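PDB 6OE6: uncharacterized protein from Leptospira interrogans serogroup Icterohaemorrhagiae serovar copenhageni, which is of unknown function but is probably a bacterial lipoprotein, and folds as an all-beta domain of two sheets. Local coordinates for residues Trp18-Glu23 against Lys52-Ile57; Asn45-Asp50 against Glu125-Ser130; Glu66-Tyr71 against Val114-Asp119. All blocks are in the same frame, centred on the assembly; numbering follows the deposited sequence. Where two conformers were deposited one is given.

Contact 1: residues Trp18-Glu23 against Lys52-Ile57; sequences WVLLDE and KTICYI. With FMT (formic acid), chain D.
Strands 15-21 and 53-59 pair antiparallel at the middle of a four-stranded sheet, one of the two sheets of this all-beta domain. Four backbone hydrogen bonds form the ladder. Val19 and Cys55 bond to each other in both directions, and so do Leu21 and Thr53. The bond from Cys55 N to Val19 O, 2.9 Å long, runs nearly along the C=O axis, while the other three lie in the plane of their carbonyls. On the face with Trp18, Leu20, Ile54 and Tyr56, the Tyr56 CB sits over the six-membered ring of Trp18 as a CH-pi contact, 4.0 Å from its centroid. It lies toward the rim, 3.6 Å from Trp18 CZ3. Ile54 CG2 meets the same ring at its edge, 3.8 Å from Trp18 CE3. Leu20 CD2 lies alongside Ile54 CG1. On the face with Val19, Leu21, Thr53 and Cys55, Leu21 CG touches Cys55 SG at 3.7 Å, and Val19 CG1 rests on Cys55 CB. Charged groups close the end of the ladder. Lys52 bends at chi2 (-68°) and runs out straight to Asp22, where NZ meets the anti lone pair of OD1. At the same end, Thr53 OG1 donates to the anti lone pair of Glu23 OE2, 2.5 Å away. The modelled 2.4 Å from Lys52 NZ to Asp22 OD1 is very short. Asp22 and Glu23 are both poorly ordered, so both lengths deserve caution. In the second shell, Thr42 O accepts a hydrogen bond from Trp18 NE1 and fixes the turn of the indole. Phe48 packs against the Trp18 ring, and Phe102 against that of Tyr56. A formic acid, probably from the crystallisation liquor, binds Lys89, Ser101 and the Tyr56 hydroxyl, with Tyr56 OH donating to its O2 at 2.6 Å.

Contact 2: residues Asn45-Asp50 against Glu125-Ser130; sequences NLIFPD and EFLVRS
Strand 47-49 lies parallel to strand 119-129 and forms one edge of a mixed five-stranded sheet. The tight side faces the core. Here Leu46 CB packs on Phe126 CB at 3.6 Å. The rings of Phe48 and Phe126 meet obliquely, their planes at 47°, with Phe48 CD2 3.7 Å from Phe126 CD1. Phe126 CG sits in the crowded position between backbone N and carbonyl carbon (chi1 62°), which brings CG and the ring against Phe48; CB also touches Phe48 CE2. Ile54 of the other sheet touches both rings. The face with Ile47, Leu127 and Arg129 is looser. Ile47 CG1 and Leu127 CD1 are 4.3 Å apart, and Ile47 CG2 runs alongside Arg129 CD. The Arg129 guanidinium turns to Glu147 and Thr133 O. Three backbone bonds join the strands. The Phe48 N bond to Leu127 O, 2.8 Å, lies in the carbonyl plane, whereas Leu127 N approaches Leu46 O from above its plane. At the Leu46 end a water replaces a direct bond: it accepts from Leu46 N and donates to Glu125 O at 2.7 Å. The chemistry implies an edge strand held by backbone bonds, with aromatic and aliphatic packing inside and aliphatic chains beside Arg129 outside.

Contact 3: residues Glu66-Tyr71 against Val114-Asp119; sequences ESAETY and VAYEGD
Glu69 O is the best-held polar atom, gripped by two hydrogen bonds. Glu117 N donates to it at 2.8 Å, nearly along the C=O axis, and a water donates from another direction. That water also accepts from Gly118 N, so it ties the residue just before strand 70-77 to the turn. Glu69 N is held too. Glu117 bends at chi2 (-82°) and folds its carboxylate back, so that OE2 takes the Glu69 N-H at 3.0 Å. The donor stands above the carboxylate plane, 38° out of it. The Glu117 side chain and backbone N thus hold both polar ends of the Glu69 main chain. Further along, Tyr71 and Ala115 exchange two backbone bonds, and the one from Ala115 N to Tyr71 O is the straighter of the two. On the face with Thr70 and Tyr116, Tyr116 has CG anti to its backbone N (chi1 -172°). Its ring reaches back over the loop before strand 70-77. Thr70 OG1 comes to the ring edge, 3.3 Å from Tyr116 CD1. Ala68 CB lies obliquely to the ring, 3.5 Å from Tyr116 CE1. Glu117 CG rests over one face of that ring. The Tyr116 hydroxyl bonds to Ser65 N, which holds the ring's far end to the chain before Glu66. Tyr116 N and Asp119 O bond at 2.9 Å, and Asp119 N returns a bond to Tyr116 O. These two bonds close a two-residue beta hairpin with a type I' turn, Glu117 and Gly118 at its corners, joining strands 108-116 and 119-129; strand 70-77 pairs antiparallel beside it.

Overall arrangement
Each contact pairs segments within one of the two sheets of the all-beta domain. Contact 1 lies in the four-stranded sheet, and contacts 2 and 3 in the five-stranded one. Contacts 1 and 2 have centres 12 Å apart and meet in the core between the sheets, where Trp18 CZ2 comes within 3.5 Å of Leu46 CD1. Their segments alternate along the chain, and only a short link joins strands 47-49 and 53-59. Contacts 2 and 3 lie on opposite sides of the chain's centre, 26 Å apart between centres. Strands 119-129 and 108-116 connect them as sheet neighbours. A bound sodium ion is about 7 Å from the Thr53 side chain of contact 1.

Contact 1: residues Trp18-Glu23 against Lys52-Ile57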
loop_
_atom_site.group_PDB
_atom_site.type_symbol
_atom_site.label_atom_id
_atom_site.label_comp_id
_atom_site.label_asym_id
_atom_site.label_seq_id
_atom_site.Cartn_x
_atom_site.Cartn_y
_atom_site.Cartn_z
ATOM N N TRP A 18 -3.581 6.546 3.470
ATOM C CA TRP A 18 -4.533 5.600 2.901
ATOM C C TRP A 18 -5.957 6.108 3.027
ATOM O O TRP A 18 -6.301 6.816 3.977
ATOM C CB TRP A 18 -4.440 4.224 3.589
ATOM C CG TRP A 18 -3.016 3.788 3.789
ATOM C CD1 TRP A 18 -2.163 4.187 4.786
ATOM C CD2 TRP A 18 -2.276 2.891 2.962
ATOM N NE1 TRP A 18 -0.940 3.586 4.628
ATOM C CE2 TRP A 18 -0.986 2.779 3.515
ATOM C CE3 TRP A 18 -2.581 2.166 1.807
ATOM C CZ2 TRP A 18 0.005 1.977 2.946
ATOM C CZ3 TRP A 18 -1.597 1.363 1.249
ATOM C CH2 TRP A 18 -0.322 1.276 1.818
ATOM N N VAL A 19 -6.794 5.708 2.071
ATOM C CA VAL A 19 -8.243 5.869 2.197
ATOM C C VAL A 19 -8.891 4.706 1.463
ATOM O O VAL A 19 -8.362 4.224 0.458
ATOM C CB VAL A 19 -8.737 7.241 1.672
ATOM C CG1 VAL A 19 -8.425 7.421 0.187
ATOM C CG2 VAL A 19 -10.223 7.392 1.910
ATOM N N LEU A 20 -10.002 4.211 2.006
ATOM C CA LEU A 20 -10.744 3.115 1.398
ATOM C C LEU A 20 -11.932 3.680 0.631
ATOM O O LEU A 20 -12.685 4.497 1.174
ATOM C CB LEU A 20 -11.222 2.128 2.462
ATOM C CG LEU A 20 -10.170 1.392 3.277
ATOM C CD1 LEU A 20 -10.834 0.497 4.295
ATOM C CD2 LEU A 20 -9.305 0.557 2.328
ATOM N N LEU A 21 -12.105 3.240 -0.620
ATOM C CA LEU A 21 -13.130 3.777 -1.513
ATOM C C LEU A 21 -14.123 2.700 -1.921
ATOM O O LEU A 21 -13.737 1.589 -2.289
ATOM C CB LEU A 21 -12.504 4.378 -2.767
ATOM C CG LEU A 21 -11.984 5.810 -2.716
ATOM C CD1 LEU A 21 -12.070 6.405 -4.122
ATOM C CD2 LEU A 21 -12.765 6.647 -1.718
ATOM N N ASP A 22 -15.408 3.037 -1.891
ATOM C CA ASP A 22 -16.419 2.154 -2.444
ATOM C C ASP A 22 -16.626 2.523 -3.905
ATOM O O ASP A 22 -16.959 3.672 -4.214
ATOM C CB ASP A 22 -17.738 2.262 -1.683
ATOM C CG ASP A 22 -18.659 1.102 -1.976
ATOM O OD1 ASP A 22 -18.694 0.155 -1.164
ATOM O OD2 ASP A 22 -19.322 1.121 -3.033
ATOM N N GLU A 23 -16.429 1.552 -4.798
ATOM C CA GLU A 23 -16.592 1.813 -6.224
ATOM C C GLU A 23 -18.004 2.312 -6.522
ATOM O O GLU A 23 -18.194 3.464 -6.932
ATOM C CB GLU A 23 -16.256 0.552 -7.027
ATOM C CG GLU A 23 -14.777 0.143 -6.963
ATOM C CD GLU A 23 -13.851 1.120 -7.687
ATOM O OE1 GLU A 23 -14.355 1.953 -8.477
ATOM O OE2 GLU A 23 -12.616 1.050 -7.475
ATOM N N LYS A 52 -13.273 -3.014 -0.717
ATOM C CA LYS A 52 -13.072 -1.590 -0.931
ATOM C C LYS A 52 -11.780 -1.382 -1.705
ATOM O O LYS A 52 -10.812 -2.133 -1.545
ATOM C CB LYS A 52 -12.988 -0.808 0.390
ATOM C CG LYS A 52 -14.229 -0.917 1.273
ATOM C CD LYS A 52 -15.428 -0.221 0.662
ATOM C CE LYS A 52 -16.615 -0.245 1.622
ATOM N NZ LYS A 52 -17.837 0.396 1.054
ATOM N N THR A 53 -11.771 -0.358 -2.546
ATOM C CA THR A 53 -10.551 -0.050 -3.284
ATOM C C THR A 53 -9.580 0.650 -2.340
ATOM O O THR A 53 -9.954 1.590 -1.635
ATOM C CB THR A 53 -10.889 0.782 -4.527
ATOM O OG1 THR A 53 -11.609 -0.048 -5.453
ATOM C CG2 THR A 53 -9.622 1.285 -5.230
ATOM N N ILE A 54 -8.349 0.143 -2.274
ATOM C CA ILE A 54 -7.340 0.624 -1.331
ATOM C C ILE A 54 -6.555 1.717 -2.040
ATOM O O ILE A 54 -5.817 1.425 -2.982
ATOM C CB ILE A 54 -6.410 -0.504 -0.886
ATOM C CG1 ILE A 54 -7.206 -1.641 -0.182
ATOM C CG2 ILE A 54 -5.241 0.073 -0.002
ATOM C CD1 ILE A 54 -6.464 -3.011 -0.114
ATOM N N CYS A 55 -6.711 2.966 -1.602
ATOM C CA CYS A 55 -6.040 4.107 -2.229
ATOM C C CYS A 55 -4.901 4.584 -1.341
ATOM O O CYS A 55 -5.089 4.763 -0.133
ATOM C CB CYS A 55 -7.011 5.264 -2.464
ATOM S SG CYS A 55 -8.486 4.802 -3.381
ATOM N N TYR A 56 -3.725 4.795 -1.927
ATOM C CA TYR A 56 -2.597 5.268 -1.142
ATOM C C TYR A 56 -2.029 6.555 -1.715
ATOM O O TYR A 56 -2.214 6.915 -2.891
ATOM C CB TYR A 56 -1.467 4.203 -1.024
ATOM C CG TYR A 56 -0.668 4.068 -2.306
ATOM C CD1 TYR A 56 0.455 4.860 -2.541
ATOM C CD2 TYR A 56 -1.039 3.161 -3.274
ATOM C CE1 TYR A 56 1.166 4.762 -3.725
ATOM C CE2 TYR A 56 -0.342 3.053 -4.452
ATOM C CZ TYR A 56 0.767 3.849 -4.671
ATOM O OH TYR A 56 1.450 3.728 -5.866
ATOM N N ILE A 57 -1.358 7.272 -0.831
ATOM C CA ILE A 57 -0.518 8.392 -1.207
ATOM C C ILE A 57 0.836 8.133 -0.566
ATOM O O ILE A 57 0.921 7.537 0.516
ATOM C CB ILE A 57 -1.130 9.740 -0.759
ATOM C CG1 ILE A 57 -0.381 10.908 -1.392
ATOM C CG2 ILE A 57 -1.150 9.860 0.765
ATOM C CD1 ILE A 57 -1.096 12.250 -1.240
HETATM C C FMT D . -0.820 1.813 -8.244
HETATM O O1 FMT D . -1.833 2.290 -8.736
HETATM O O2 FMT D . 0.060 2.520 -7.755
#

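Contact 2: residues Asn45-Asp50 against Glu125-Ser130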
loop_
_atom_site.group_PDB
_atom_site.type_symbol
_atom_site.label_atom_id
_atom_site.label_comp_id
_atom_site.label_asym_id
_atom_site.label_seq_id
_atom_site.Cartn_x
_atom_site.Cartn_y
_atom_site.Cartn_z
ATOM N N ASN A 45 0.115 -1.666 11.401
ATOM C CA ASN A 45 -1.079 -2.477 11.637
ATOM C C ASN A 45 -2.146 -2.232 10.570
ATOM O O ASN A 45 -3.328 -2.076 10.870
ATOM C CB ASN A 45 -1.653 -2.226 13.039
ATOM C CG ASN A 45 -0.638 -2.480 14.151
ATOM O OD1 ASN A 45 -0.398 -1.614 14.997
ATOM N ND2 ASN A 45 -0.045 -3.668 14.157
ATOM N N LEU A 46 -1.731 -2.193 9.309
ATOM C CA LEU A 46 -2.675 -1.903 8.241
ATOM C C LEU A 46 -3.436 -3.172 7.863
ATOM O O LEU A 46 -2.832 -4.175 7.433
ATOM C CB LEU A 46 -1.944 -1.314 7.044
ATOM C CG LEU A 46 -1.200 0.003 7.264
ATOM C CD1 LEU A 46 -0.413 0.336 5.999
ATOM C CD2 LEU A 46 -2.194 1.125 7.575
ATOM N N ILE A 47 -4.757 -3.131 8.058
ATOM C CA ILE A 47 -5.652 -4.259 7.815
ATOM C C ILE A 47 -6.839 -3.734 7.018
ATOM O O ILE A 47 -7.665 -2.983 7.547
ATOM C CB ILE A 47 -6.129 -4.910 9.121
ATOM C CG1 ILE A 47 -4.934 -5.417 9.936
ATOM C CG2 ILE A 47 -7.110 -6.030 8.830
ATOM C CD1 ILE A 47 -5.348 -5.931 11.284
ATOM N N PHE A 48 -6.921 -4.122 5.755
ATOM C CA PHE A 48 -7.919 -3.612 4.820
ATOM C C PHE A 48 -8.875 -4.727 4.395
ATOM O O PHE A 48 -8.496 -5.908 4.321
ATOM C CB PHE A 48 -7.236 -3.016 3.575
ATOM C CG PHE A 48 -6.264 -1.888 3.878
ATOM C CD1 PHE A 48 -6.578 -0.901 4.802
ATOM C CD2 PHE A 48 -5.041 -1.805 3.213
ATOM C CE1 PHE A 48 -5.693 0.137 5.078
ATOM C CE2 PHE A 48 -4.158 -0.772 3.484
ATOM C CZ PHE A 48 -4.480 0.200 4.418
ATOM N N PRO A 49 -10.130 -4.399 4.119
ATOM C CA PRO A 49 -11.079 -5.405 3.643
ATOM C C PRO A 49 -10.872 -5.663 2.158
ATOM O O PRO A 49 -10.200 -4.905 1.470
ATOM C CB PRO A 49 -12.435 -4.735 3.899
ATOM C CG PRO A 49 -12.130 -3.280 3.638
ATOM C CD PRO A 49 -10.730 -3.055 4.185
ATOM N N ASP A 50 -11.497 -6.737 1.669
ATOM C CA ASP A 50 -11.365 -7.125 0.265
ATOM C C ASP A 50 -12.462 -6.540 -0.616
ATOM O O ASP A 50 -12.556 -6.898 -1.799
ATOM C CB ASP A 50 -11.352 -8.654 0.133
ATOM C CG ASP A 50 -12.727 -9.296 0.346
ATOM O OD1 ASP A 50 -13.650 -8.678 0.925
ATOM O OD2 ASP A 50 -12.883 -10.456 -0.082
ATOM N N GLU A 125 3.998 -2.765 4.656
ATOM C CA GLU A 125 3.168 -3.963 4.579
ATOM C C GLU A 125 1.712 -3.663 4.940
ATOM O O GLU A 125 1.428 -2.822 5.799
ATOM C CB GLU A 125 3.700 -5.044 5.520
ATOM C CG GLU A 125 5.080 -5.550 5.156
ATOM C CD GLU A 125 5.609 -6.542 6.177
ATOM O OE1 GLU A 125 5.952 -6.122 7.307
ATOM O OE2 GLU A 125 5.664 -7.737 5.845
ATOM N N PHE A 126 0.791 -4.404 4.319
ATOM C CA PHE A 126 -0.608 -4.379 4.739
ATOM C C PHE A 126 -1.261 -5.740 4.494
ATOM O O PHE A 126 -0.790 -6.540 3.689
ATOM C CB PHE A 126 -1.394 -3.244 4.045
ATOM C CG PHE A 126 -1.472 -3.344 2.536
ATOM C CD1 PHE A 126 -2.462 -4.115 1.940
ATOM C CD2 PHE A 126 -0.591 -2.625 1.701
ATOM C CE1 PHE A 126 -2.562 -4.193 0.530
ATOM C CE2 PHE A 126 -0.710 -2.672 0.300
ATOM C CZ PHE A 126 -1.685 -3.471 -0.282
ATOM N N LEU A 127 -2.328 -6.023 5.250
ATOM C CA LEU A 127 -3.125 -7.235 5.084
ATOM C C LEU A 127 -4.427 -6.891 4.369
ATOM O O LEU A 127 -4.981 -5.809 4.592
ATOM C CB LEU A 127 -3.477 -7.859 6.437
ATOM C CG LEU A 127 -2.335 -8.365 7.291
ATOM C CD1 LEU A 127 -2.912 -8.971 8.573
ATOM C CD2 LEU A 127 -1.547 -9.384 6.517
ATOM N N VAL A 128 -4.907 -7.814 3.521
ATOM C CA VAL A 128 -6.264 -7.781 2.949
ATOM C C VAL A 128 -7.021 -8.977 3.505
ATOM O O VAL A 128 -6.546 -10.116 3.414
ATOM C CB VAL A 128 -6.246 -7.831 1.413
ATOM C CG1 VAL A 128 -7.683 -7.845 0.861
ATOM C CG2 VAL A 128 -5.471 -6.640 0.865
ATOM N N ARG A 129 -8.198 -8.737 4.090
ATOM C CA ARG A 129 -8.952 -9.824 4.694
ATOM C C ARG A 129 -10.350 -9.942 4.105
ATOM O O ARG A 129 -10.945 -8.951 3.673
ATOM C CB ARG A 129 -9.060 -9.639 6.202
ATOM C CG ARG A 129 -7.715 -9.739 6.873
ATOM C CD ARG A 129 -7.863 -9.756 8.364
ATOM N NE ARG A 129 -8.556 -10.947 8.855
ATOM C CZ ARG A 129 -9.791 -10.949 9.348
ATOM N NH1 ARG A 129 -10.489 -9.821 9.414
ATOM N NH2 ARG A 129 -10.327 -12.080 9.786
ATOM N N SER A 130 -10.859 -11.171 4.082
ATOM C CA SER A 130 -12.251 -11.401 3.721
ATOM C C SER A 130 -13.163 -10.732 4.737
ATOM O O SER A 130 -12.974 -10.875 5.948
ATOM C CB SER A 130 -12.554 -12.897 3.661
ATOM O OG SER A 130 -12.171 -13.451 2.416
HETATM O O HOH W 1 1.229 -2.557 8.440
#

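Contact 3: residues Glu66-Tyr71 against Val114-Asp119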
loop_
_atom_site.group_PDB
_atom_site.type_symbol
_atom_site.label_atom_id
_atom_site.label_comp_id
_atom_site.label_asym_id
_atom_site.label_seq_id
_atom_site.Cartn_x
_atom_site.Cartn_y
_atom_site.Cartn_z
ATOM N N GLU A 66 9.329 15.754 -11.487
ATOM C CA GLU A 66 8.309 15.059 -12.262
ATOM C C GLU A 66 8.927 14.151 -13.321
ATOM O O GLU A 66 8.302 13.165 -13.734
ATOM C CB GLU A 66 7.365 16.084 -12.896
ATOM C CG GLU A 66 6.348 15.530 -13.879
ATOM C CD GLU A 66 5.144 16.440 -14.045
ATOM O OE1 GLU A 66 4.869 17.230 -13.117
ATOM O OE2 GLU A 66 4.476 16.371 -15.100
ATOM N N SER A 67 10.155 14.445 -13.758
ATOM C CA SER A 67 10.807 13.647 -14.787
ATOM C C SER A 67 11.707 12.544 -14.232
ATOM O O SER A 67 12.222 11.740 -15.017
ATOM C CB SER A 67 11.627 14.550 -15.712
ATOM O OG SER A 67 12.748 15.080 -15.033
ATOM N N ALA A 68 11.911 12.476 -12.918
ATOM C CA ALA A 68 12.756 11.433 -12.351
ATOM C C ALA A 68 12.054 10.081 -12.402
ATOM O O ALA A 68 10.828 9.987 -12.285
ATOM C CB ALA A 68 13.136 11.763 -10.908
ATOM N N GLU A 69 12.844 9.023 -12.568
ATOM C CA GLU A 69 12.273 7.682 -12.686
ATOM C C GLU A 69 11.769 7.221 -11.325
ATOM O O GLU A 69 12.564 6.961 -10.416
ATOM C CB GLU A 69 13.305 6.702 -13.237
ATOM C CG GLU A 69 13.676 6.924 -14.688
ATOM C CD GLU A 69 14.035 5.624 -15.383
ATOM O OE1 GLU A 69 13.688 4.550 -14.849
ATOM O OE2 GLU A 69 14.660 5.673 -16.461
ATOM N N THR A 70 10.450 7.111 -11.182
ATOM C CA THR A 70 9.828 6.627 -9.958
ATOM C C THR A 70 8.985 5.398 -10.271
ATOM O O THR A 70 8.292 5.352 -11.292
ATOM C CB THR A 70 8.959 7.720 -9.321
ATOM O OG1 THR A 70 9.729 8.917 -9.196
ATOM C CG2 THR A 70 8.504 7.318 -7.945
ATOM N N TYR A 71 9.065 4.389 -9.406
ATOM C CA TYR A 71 8.273 3.181 -9.568
ATOM C C TYR A 71 7.703 2.776 -8.219
ATOM O O TYR A 71 8.262 3.091 -7.166
ATOM C CB TYR A 71 9.087 2.000 -10.113
ATOM C CG TYR A 71 9.526 2.143 -11.558
ATOM C CD1 TYR A 71 8.790 1.568 -12.589
ATOM C CD2 TYR A 71 10.676 2.839 -11.883
ATOM C CE1 TYR A 71 9.186 1.687 -13.908
ATOM C CE2 TYR A 71 11.082 2.967 -13.195
ATOM C CZ TYR A 71 10.330 2.390 -14.205
ATOM O OH TYR A 71 10.725 2.512 -15.516
ATOM N N VAL A 114 8.540 1.594 -2.809
ATOM C CA VAL A 114 8.666 2.820 -3.593
ATOM C C VAL A 114 10.123 2.950 -4.029
ATOM O O VAL A 114 11.031 2.860 -3.196
ATOM C CB VAL A 114 8.226 4.063 -2.798
ATOM C CG1 VAL A 114 8.482 5.337 -3.658
ATOM C CG2 VAL A 114 6.756 3.976 -2.352
ATOM N N ALA A 115 10.344 3.134 -5.331
ATOM C CA ALA A 115 11.684 3.290 -5.877
ATOM C C ALA A 115 11.823 4.664 -6.510
ATOM O O ALA A 115 10.910 5.141 -7.189
ATOM C CB ALA A 115 11.997 2.209 -6.914
ATOM N N TYR A 116 12.974 5.292 -6.284
ATOM C CA TYR A 116 13.269 6.606 -6.833
ATOM C C TYR A 116 14.680 6.559 -7.386
ATOM O O TYR A 116 15.619 6.232 -6.654
ATOM C CB TYR A 116 13.128 7.697 -5.765
ATOM C CG TYR A 116 13.234 9.108 -6.313
ATOM C CD1 TYR A 116 12.212 9.646 -7.084
ATOM C CD2 TYR A 116 14.339 9.892 -6.050
ATOM C CE1 TYR A 116 12.292 10.933 -7.587
ATOM C CE2 TYR A 116 14.435 11.181 -6.551
ATOM C CZ TYR A 116 13.407 11.696 -7.321
ATOM O OH TYR A 116 13.485 12.982 -7.827
ATOM N N GLU A 117 14.811 6.844 -8.686
ATOM C CA GLU A 117 16.114 6.934 -9.349
ATOM C C GLU A 117 16.956 5.680 -9.110
ATOM O O GLU A 117 18.166 5.751 -8.885
ATOM C CB GLU A 117 16.865 8.190 -8.905
ATOM C CG GLU A 117 16.115 9.487 -9.190
ATOM C CD GLU A 117 16.282 9.976 -10.621
ATOM O OE1 GLU A 117 17.021 10.960 -10.827
ATOM O OE2 GLU A 117 15.682 9.380 -11.541
ATOM N N GLY A 118 16.302 4.515 -9.151
ATOM C CA GLY A 118 16.976 3.238 -9.097
ATOM C C GLY A 118 16.991 2.555 -7.742
ATOM O O GLY A 118 17.161 1.332 -7.692
ATOM N N ASP A 119 16.825 3.295 -6.650
ATOM C CA ASP A 119 16.929 2.739 -5.307
ATOM C C ASP A 119 15.550 2.580 -4.680
ATOM O O ASP A 119 14.694 3.462 -4.808
ATOM C CB ASP A 119 17.783 3.634 -4.406
ATOM C CG ASP A 119 19.103 4.017 -5.044
ATOM O OD1 ASP A 119 19.712 3.157 -5.713
ATOM O OD2 ASP A 119 19.522 5.180 -4.879
HETATM O O HOH W 2 13.350 4.341 -10.015
#